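Local coordinates for polysaccharide Lyase Family 6 (Bacteroides cellulosilyticus, PDB 6QPS), which probably cleaves mannuronic acid-rich alginate by beta-elimination, as a calcium-binding polysaccharide lyase of family 6 from a human gut bacterium, at residues A127-N141 against T162-V176. Residues are numbered along the deposited sequence; the frame is centred on the assembly and turned at random.
Sequences ASFCRMTRCVIDECN and TNNRIDHCYFANKRV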
loop_
_atom_site.group_PDB
_atom_site.type_symbol
_atom_site.label_atom_id
_atom_site.label_comp_id
_atom_site.label_asym_id
_atom_site.label_seq_id
_atom_site.Cartn_x
_atom_site.Cartn_y
_atom_site.Cartn_z
ATOM N N ALA A 127 -1.761 -20.002 5.562
ATOM C CA ALA A 127 -3.034 -19.863 4.865
ATOM C C ALA A 127 -2.807 -19.813 3.357
ATOM O O ALA A 127 -1.895 -19.134 2.873
ATOM C CB ALA A 127 -3.720 -18.562 5.292
ATOM N N SER A 128 -3.675 -20.483 2.601
ATOM C CA SER A 128 -3.747 -20.280 1.159
ATOM C C SER A 128 -5.211 -20.217 0.736
ATOM O O SER A 128 -6.084 -20.844 1.335
ATOM C CB SER A 128 -2.986 -21.344 0.371
ATOM O OG SER A 128 -3.522 -22.623 0.620
ATOM N N PHE A 129 -5.481 -19.409 -0.278
ATOM C CA PHE A 129 -6.841 -19.214 -0.780
ATOM C C PHE A 129 -7.796 -18.763 0.323
ATOM O O PHE A 129 -8.977 -19.110 0.326
ATOM C CB PHE A 129 -7.369 -20.453 -1.509
ATOM C CG PHE A 129 -6.646 -20.741 -2.782
ATOM C CD1 PHE A 129 -5.636 -21.668 -2.806
ATOM C CD2 PHE A 129 -6.965 -20.058 -3.951
ATOM C CE1 PHE A 129 -4.948 -21.932 -3.990
ATOM C CE2 PHE A 129 -6.278 -20.320 -5.130
ATOM C CZ PHE A 129 -5.278 -21.252 -5.135
ATOM N N CYS A 130 -7.293 -18.000 1.284
ATOM C CA CYS A 130 -8.089 -17.464 2.380
ATOM C C CYS A 130 -8.376 -15.990 2.109
ATOM O O CYS A 130 -7.699 -15.344 1.310
ATOM C CB CYS A 130 -7.355 -17.657 3.704
ATOM S SG CYS A 130 -7.212 -19.406 4.214
ATOM N N ARG A 131 -9.411 -15.466 2.766
ATOM C CA ARG A 131 -9.934 -14.153 2.411
ATOM C C ARG A 131 -10.492 -13.441 3.633
ATOM O O ARG A 131 -11.169 -14.054 4.456
ATOM C CB ARG A 131 -11.042 -14.304 1.372
ATOM C CG ARG A 131 -11.688 -13.007 0.920
ATOM C CD ARG A 131 -12.705 -13.304 -0.171
ATOM N NE ARG A 131 -13.386 -12.100 -0.625
ATOM C CZ ARG A 131 -14.510 -12.080 -1.330
ATOM N NH1 ARG A 131 -15.101 -13.221 -1.679
ATOM N NH2 ARG A 131 -15.043 -10.928 -1.690
ATOM N N MET A 132 -10.170 -12.153 3.766
ATOM C CA MET A 132 -10.819 -11.271 4.733
ATOM C C MET A 132 -11.565 -10.210 3.932
ATOM O O MET A 132 -10.942 -9.456 3.179
ATOM C CB MET A 132 -9.778 -10.647 5.669
ATOM C CG MET A 132 -10.329 -9.608 6.594
ATOM S SD MET A 132 -9.024 -8.623 7.412
ATOM C CE MET A 132 -8.206 -9.860 8.353
ATOM N N THR A 133 -12.894 -10.158 4.084
ATOM C CA THR A 133 -13.733 -9.291 3.267
ATOM C C THR A 133 -14.764 -8.569 4.129
ATOM O O THR A 133 -15.348 -9.148 5.056
ATOM C CB THR A 133 -14.375 -10.074 2.110
ATOM O OG1 THR A 133 -15.042 -9.161 1.247
ATOM C CG2 THR A 133 -15.384 -11.119 2.597
ATOM N N ARG A 134 -14.979 -7.289 3.822
ATOM C CA ARG A 134 -16.012 -6.494 4.489
ATOM C C ARG A 134 -15.816 -6.463 6.001
ATOM O O ARG A 134 -16.785 -6.439 6.762
ATOM C CB ARG A 134 -17.425 -6.979 4.154
ATOM C CG ARG A 134 -17.685 -7.145 2.674
ATOM C CD ARG A 134 -19.147 -7.460 2.383
ATOM N NE ARG A 134 -19.662 -8.596 3.149
ATOM C CZ ARG A 134 -19.686 -9.853 2.728
ATOM N NH1 ARG A 134 -19.203 -10.177 1.539
ATOM N NH2 ARG A 134 -20.193 -10.798 3.508
ATOM N N CYS A 135 -14.560 -6.400 6.434
ATOM C CA CYS A 135 -14.216 -6.264 7.846
ATOM C C CYS A 135 -13.673 -4.868 8.116
ATOM O O CYS A 135 -13.196 -4.170 7.215
ATOM C CB CYS A 135 -13.177 -7.311 8.260
ATOM S SG CYS A 135 -13.830 -8.995 8.275
ATOM N N VAL A 136 -13.760 -4.454 9.378
ATOM C CA VAL A 136 -13.204 -3.195 9.841
ATOM C C VAL A 136 -12.151 -3.474 10.908
ATOM O O VAL A 136 -12.345 -4.329 11.781
ATOM C CB VAL A 136 -14.325 -2.305 10.419
ATOM C CG1 VAL A 136 -13.739 -1.104 11.168
ATOM C CG2 VAL A 136 -15.299 -1.820 9.350
ATOM N N ILE A 137 -11.049 -2.729 10.843
ATOM C CA ILE A 137 -10.106 -2.607 11.952
ATOM C C ILE A 137 -9.976 -1.117 12.251
ATOM O O ILE A 137 -9.469 -0.341 11.421
ATOM C CB ILE A 137 -8.737 -3.217 11.627
ATOM C CG1 ILE A 137 -8.856 -4.678 11.192
ATOM C CG2 ILE A 137 -7.813 -3.107 12.858
ATOM C CD1 ILE A 137 -7.508 -5.375 10.872
ATOM N N ASP A 138 -10.444 -0.699 13.432
ATOM C CA ASP A 138 -10.476 0.711 13.816
ATOM C C ASP A 138 -10.011 0.840 15.261
ATOM O O ASP A 138 -10.468 0.085 16.127
ATOM C CB ASP A 138 -11.902 1.281 13.672
ATOM C CG ASP A 138 -11.977 2.789 13.927
ATOM O OD1 ASP A 138 -10.989 3.505 13.731
ATOM O OD2 ASP A 138 -13.043 3.281 14.359
ATOM N N GLU A 139 -9.074 1.765 15.508
ATOM C CA GLU A 139 -8.642 2.099 16.877
ATOM C C GLU A 139 -8.074 0.886 17.620
ATOM O O GLU A 139 -8.215 0.775 18.840
ATOM C CB GLU A 139 -9.772 2.735 17.700
ATOM C CG GLU A 139 -10.357 4.010 17.126
ATOM C CD GLU A 139 -9.484 5.236 17.336
ATOM O OE1 GLU A 139 -8.390 5.120 17.935
ATOM O OE2 GLU A 139 -9.901 6.341 16.900
ATOM N N CYS A 140 -7.395 -0.021 16.912
ATOM C CA CYS A 140 -6.922 -1.268 17.521
ATOM C C CYS A 140 -5.497 -1.085 18.044
ATOM O O CYS A 140 -4.521 -1.653 17.538
ATOM C CB CYS A 140 -7.050 -2.421 16.532
ATOM S SG CYS A 140 -8.752 -3.082 16.402
ATOM N N ASN A 141 -5.401 -0.287 19.112
ATOM C CA ASN A 141 -4.130 0.158 19.674
ATOM C C ASN A 141 -3.967 -0.345 21.106
ATOM O O ASN A 141 -4.819 -0.089 21.958
ATOM C CB ASN A 141 -4.084 1.690 19.617
ATOM C CG ASN A 141 -4.224 2.223 18.199
ATOM O OD1 ASN A 141 -3.423 1.885 17.324
ATOM N ND2 ASN A 141 -5.230 3.042 17.959
ATOM N N THR A 162 0.079 -18.132 0.148
ATOM C CA THR A 162 -0.182 -17.894 -1.267
ATOM C C THR A 162 -1.676 -17.675 -1.498
ATOM O O THR A 162 -2.533 -18.217 -0.788
ATOM C CB THR A 162 0.291 -19.078 -2.156
ATOM O OG1 THR A 162 -0.375 -20.275 -1.732
ATOM C CG2 THR A 162 1.793 -19.288 -2.084
ATOM N N ASN A 163 -1.974 -16.872 -2.519
ATOM C CA ASN A 163 -3.319 -16.743 -3.057
ATOM C C ASN A 163 -4.321 -16.278 -2.012
ATOM O O ASN A 163 -5.487 -16.672 -2.059
ATOM C CB ASN A 163 -3.811 -18.060 -3.674
ATOM C CG ASN A 163 -2.887 -18.584 -4.753
ATOM O OD1 ASN A 163 -2.133 -19.539 -4.536
ATOM N ND2 ASN A 163 -2.930 -17.956 -5.920
ATOM N N ASN A 164 -3.919 -15.427 -1.074
ATOM C CA ASN A 164 -4.852 -14.862 -0.109
ATOM C C ASN A 164 -5.334 -13.501 -0.600
ATOM O O ASN A 164 -4.770 -12.916 -1.532
ATOM C CB ASN A 164 -4.188 -14.769 1.265
ATOM C CG ASN A 164 -3.836 -16.154 1.816
ATOM O OD1 ASN A 164 -4.633 -17.094 1.716
ATOM N ND2 ASN A 164 -2.650 -16.282 2.410
ATOM N N ARG A 165 -6.426 -13.031 -0.002
ATOM C CA ARG A 165 -7.088 -11.814 -0.454
ATOM C C ARG A 165 -7.605 -11.005 0.728
ATOM O O ARG A 165 -8.239 -11.549 1.643
ATOM C CB ARG A 165 -8.248 -12.148 -1.411
ATOM C CG ARG A 165 -8.977 -10.914 -2.001
ATOM C CD ARG A 165 -9.989 -11.352 -3.071
ATOM N NE ARG A 165 -10.694 -10.174 -3.570
ATOM C CZ ARG A 165 -11.955 -10.145 -3.976
ATOM N NH1 ARG A 165 -12.675 -11.254 -3.996
ATOM N NH2 ARG A 165 -12.505 -8.985 -4.324
ATOM N N ILE A 166 -7.327 -9.703 0.700
ATOM C CA ILE A 166 -7.905 -8.719 1.617
ATOM C C ILE A 166 -8.710 -7.740 0.755
ATOM O O ILE A 166 -8.126 -7.042 -0.083
ATOM C CB ILE A 166 -6.808 -7.943 2.370
ATOM C CG1 ILE A 166 -5.794 -8.884 3.043
ATOM C CG2 ILE A 166 -7.429 -6.970 3.379
ATOM C CD1 ILE A 166 -6.347 -9.761 4.113
ATOM N N ASP A 167 -10.019 -7.656 0.969
ATOM C CA ASP A 167 -10.836 -6.817 0.095
ATOM C C ASP A 167 -12.049 -6.213 0.801
ATOM O O ASP A 167 -12.642 -6.794 1.720
ATOM C CB ASP A 167 -11.292 -7.590 -1.170
ATOM C CG ASP A 167 -12.308 -8.689 -0.840
ATOM O OD1 ASP A 167 -11.881 -9.796 -0.450
ATOM O OD2 ASP A 167 -13.550 -8.443 -0.909
ATOM N N HIS A 168 -12.442 -5.039 0.315
ATOM C CA HIS A 168 -13.640 -4.360 0.813
ATOM C C HIS A 168 -13.597 -4.149 2.325
ATOM O O HIS A 168 -14.635 -4.127 2.989
ATOM C CB HIS A 168 -14.921 -5.062 0.361
ATOM C CG HIS A 168 -15.078 -5.105 -1.130
ATOM N ND1 HIS A 168 -14.643 -6.164 -1.894
ATOM C CD2 HIS A 168 -15.620 -4.211 -2.001
ATOM C CE1 HIS A 168 -14.908 -5.923 -3.168
ATOM N NE2 HIS A 168 -15.500 -4.747 -3.262
ATOM N N CYS A 169 -12.408 -3.903 2.873
ATOM C CA CYS A 169 -12.217 -3.634 4.297
ATOM C C CYS A 169 -11.943 -2.151 4.536
ATOM O O CYS A 169 -11.643 -1.392 3.612
ATOM C CB CYS A 169 -11.055 -4.467 4.844
ATOM S SG CYS A 169 -11.345 -6.265 4.936
ATOM N N TYR A 170 -12.071 -1.737 5.799
ATOM C CA TYR A 170 -11.764 -0.373 6.247
ATOM C C TYR A 170 -10.781 -0.480 7.400
ATOM O O TYR A 170 -11.061 -1.180 8.384
ATOM C CB TYR A 170 -13.045 0.313 6.725
ATOM C CG TYR A 170 -12.919 1.730 7.257
ATOM C CD1 TYR A 170 -12.746 1.970 8.603
ATOM C CD2 TYR A 170 -12.998 2.822 6.412
ATOM C CE1 TYR A 170 -12.668 3.276 9.110
ATOM C CE2 TYR A 170 -12.914 4.119 6.904
ATOM C CZ TYR A 170 -12.742 4.333 8.254
ATOM O OH TYR A 170 -12.651 5.642 8.732
ATOM N N PHE A 171 -9.637 0.190 7.271
ATOM C CA PHE A 171 -8.596 0.150 8.293
ATOM C C PHE A 171 -8.229 1.583 8.636
ATOM O O PHE A 171 -7.756 2.316 7.762
ATOM C CB PHE A 171 -7.331 -0.544 7.779
ATOM C CG PHE A 171 -7.539 -1.924 7.192
ATOM C CD1 PHE A 171 -7.566 -2.118 5.823
ATOM C CD2 PHE A 171 -7.652 -3.028 8.008
ATOM C CE1 PHE A 171 -7.703 -3.391 5.293
ATOM C CE2 PHE A 171 -7.810 -4.310 7.464
ATOM C CZ PHE A 171 -7.812 -4.477 6.106
ATOM N N ALA A 172 -8.426 1.993 9.891
ATOM C CA ALA A 172 -8.163 3.387 10.227
ATOM C C ALA A 172 -7.764 3.584 11.683
ATOM O O ALA A 172 -8.052 2.766 12.561
ATOM C CB ALA A 172 -9.381 4.278 9.932
ATOM N N ASN A 173 -7.112 4.720 11.926
ATOM C CA ASN A 173 -6.800 5.218 13.271
ATOM C C ASN A 173 -5.826 4.329 14.037
ATOM O O ASN A 173 -5.970 4.119 15.245
ATOM C CB ASN A 173 -8.078 5.498 14.052
ATOM C CG ASN A 173 -8.967 6.488 13.313
ATOM O OD1 ASN A 173 -8.534 7.591 13.020
ATOM N ND2 ASN A 173 -10.159 6.069 12.929
ATOM N N LYS A 174 -4.806 3.843 13.328
ATOM C CA LYS A 174 -3.662 3.228 13.986
ATOM C C LYS A 174 -2.798 4.332 14.603
ATOM O O LYS A 174 -2.455 5.307 13.924
ATOM C CB LYS A 174 -2.866 2.363 13.004
ATOM C CG LYS A 174 -1.894 1.432 13.755
ATOM C CD LYS A 174 -1.153 0.485 12.795
ATOM C CE LYS A 174 -0.487 -0.707 13.474
ATOM N NZ LYS A 174 0.216 -0.292 14.733
ATOM N N ARG A 175 -2.492 4.200 15.904
ATOM C CA ARG A 175 -1.808 5.229 16.681
ATOM C C ARG A 175 -0.500 4.754 17.292
ATOM O O ARG A 175 0.232 5.576 17.859
ATOM C CB ARG A 175 -2.730 5.775 17.786
ATOM C CG ARG A 175 -4.071 6.317 17.253
ATOM C CD ARG A 175 -5.018 6.813 18.373
ATOM N NE ARG A 175 -6.347 7.128 17.847
ATOM C CZ ARG A 175 -6.673 8.284 17.271
ATOM N NH1 ARG A 175 -5.773 9.253 17.150
ATOM N NH2 ARG A 175 -7.906 8.480 16.832
ATOM N N VAL A 176 -0.201 3.463 17.218
ATOM C CA VAL A 176 1.055 2.882 17.671
ATOM C C VAL A 176 1.872 2.539 16.442
ATOM O O VAL A 176 1.327 2.268 15.370
ATOM C CB VAL A 176 0.740 1.630 18.520
ATOM C CG1 VAL A 176 1.995 0.845 18.862
ATOM C CG2 VAL A 176 -0.028 2.033 19.801
HETATM O O HOH W 1 -8.307 -15.903 -1.677
HETATM O O HOH W 2 -1.706 -0.276 16.779
#
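Arg131 grips the carboxylate of Asp167 side-on, NE reaching OD1 at 2.8 Å and NH2 reaching OD2 at 3.0 Å, each oxygen met on its syn side from somewhat off the carboxylate plane. Thr133 OG1 donates to Asp167 OD2 from above that plane (2.7 Å), and His168 ND1 takes the anti lone pair of the same oxygen. With CG between backbone N and carbonyl carbon, chi1 of 69° helps to place the carboxylate within reach of all three. An asparagine in its place would probably leave Arg131 without its countercharge and weaken the hold on Thr133 and His168. Arg165 NH1 lies over the Arg131 guanidinium face, the planes 17° apart; both arginines gather round Asp167, and Arg165 also salt-bridges Asp197. On the inner face, Ile137 CD1 meets the edge of the Phe171 ring at CE2 (3.6 Å), and Met132 CG packs against Cys169 SG. Asn163 stacks flat on Phe129, whereas Asn164 OD1 accepts from Cys130 N (2.8 Å) and its ND2 donates to Ala127 O. At the far end Arg175 NE and NH2 bind Glu139 OE1 and OE2 on their syn lone pairs. Parallel ladders join strands 131-133 with 165-167 and 136-138 with 170-172, stacking successive coils of the right-handed parallel beta-helix; strand 99-111 continues the stack beyond 131-138, strand 195-197 beyond 165-167 and 200-201 beyond 170-172, while Ile117 and Met116 of strand 115-118 lie against Met132 and Ile137.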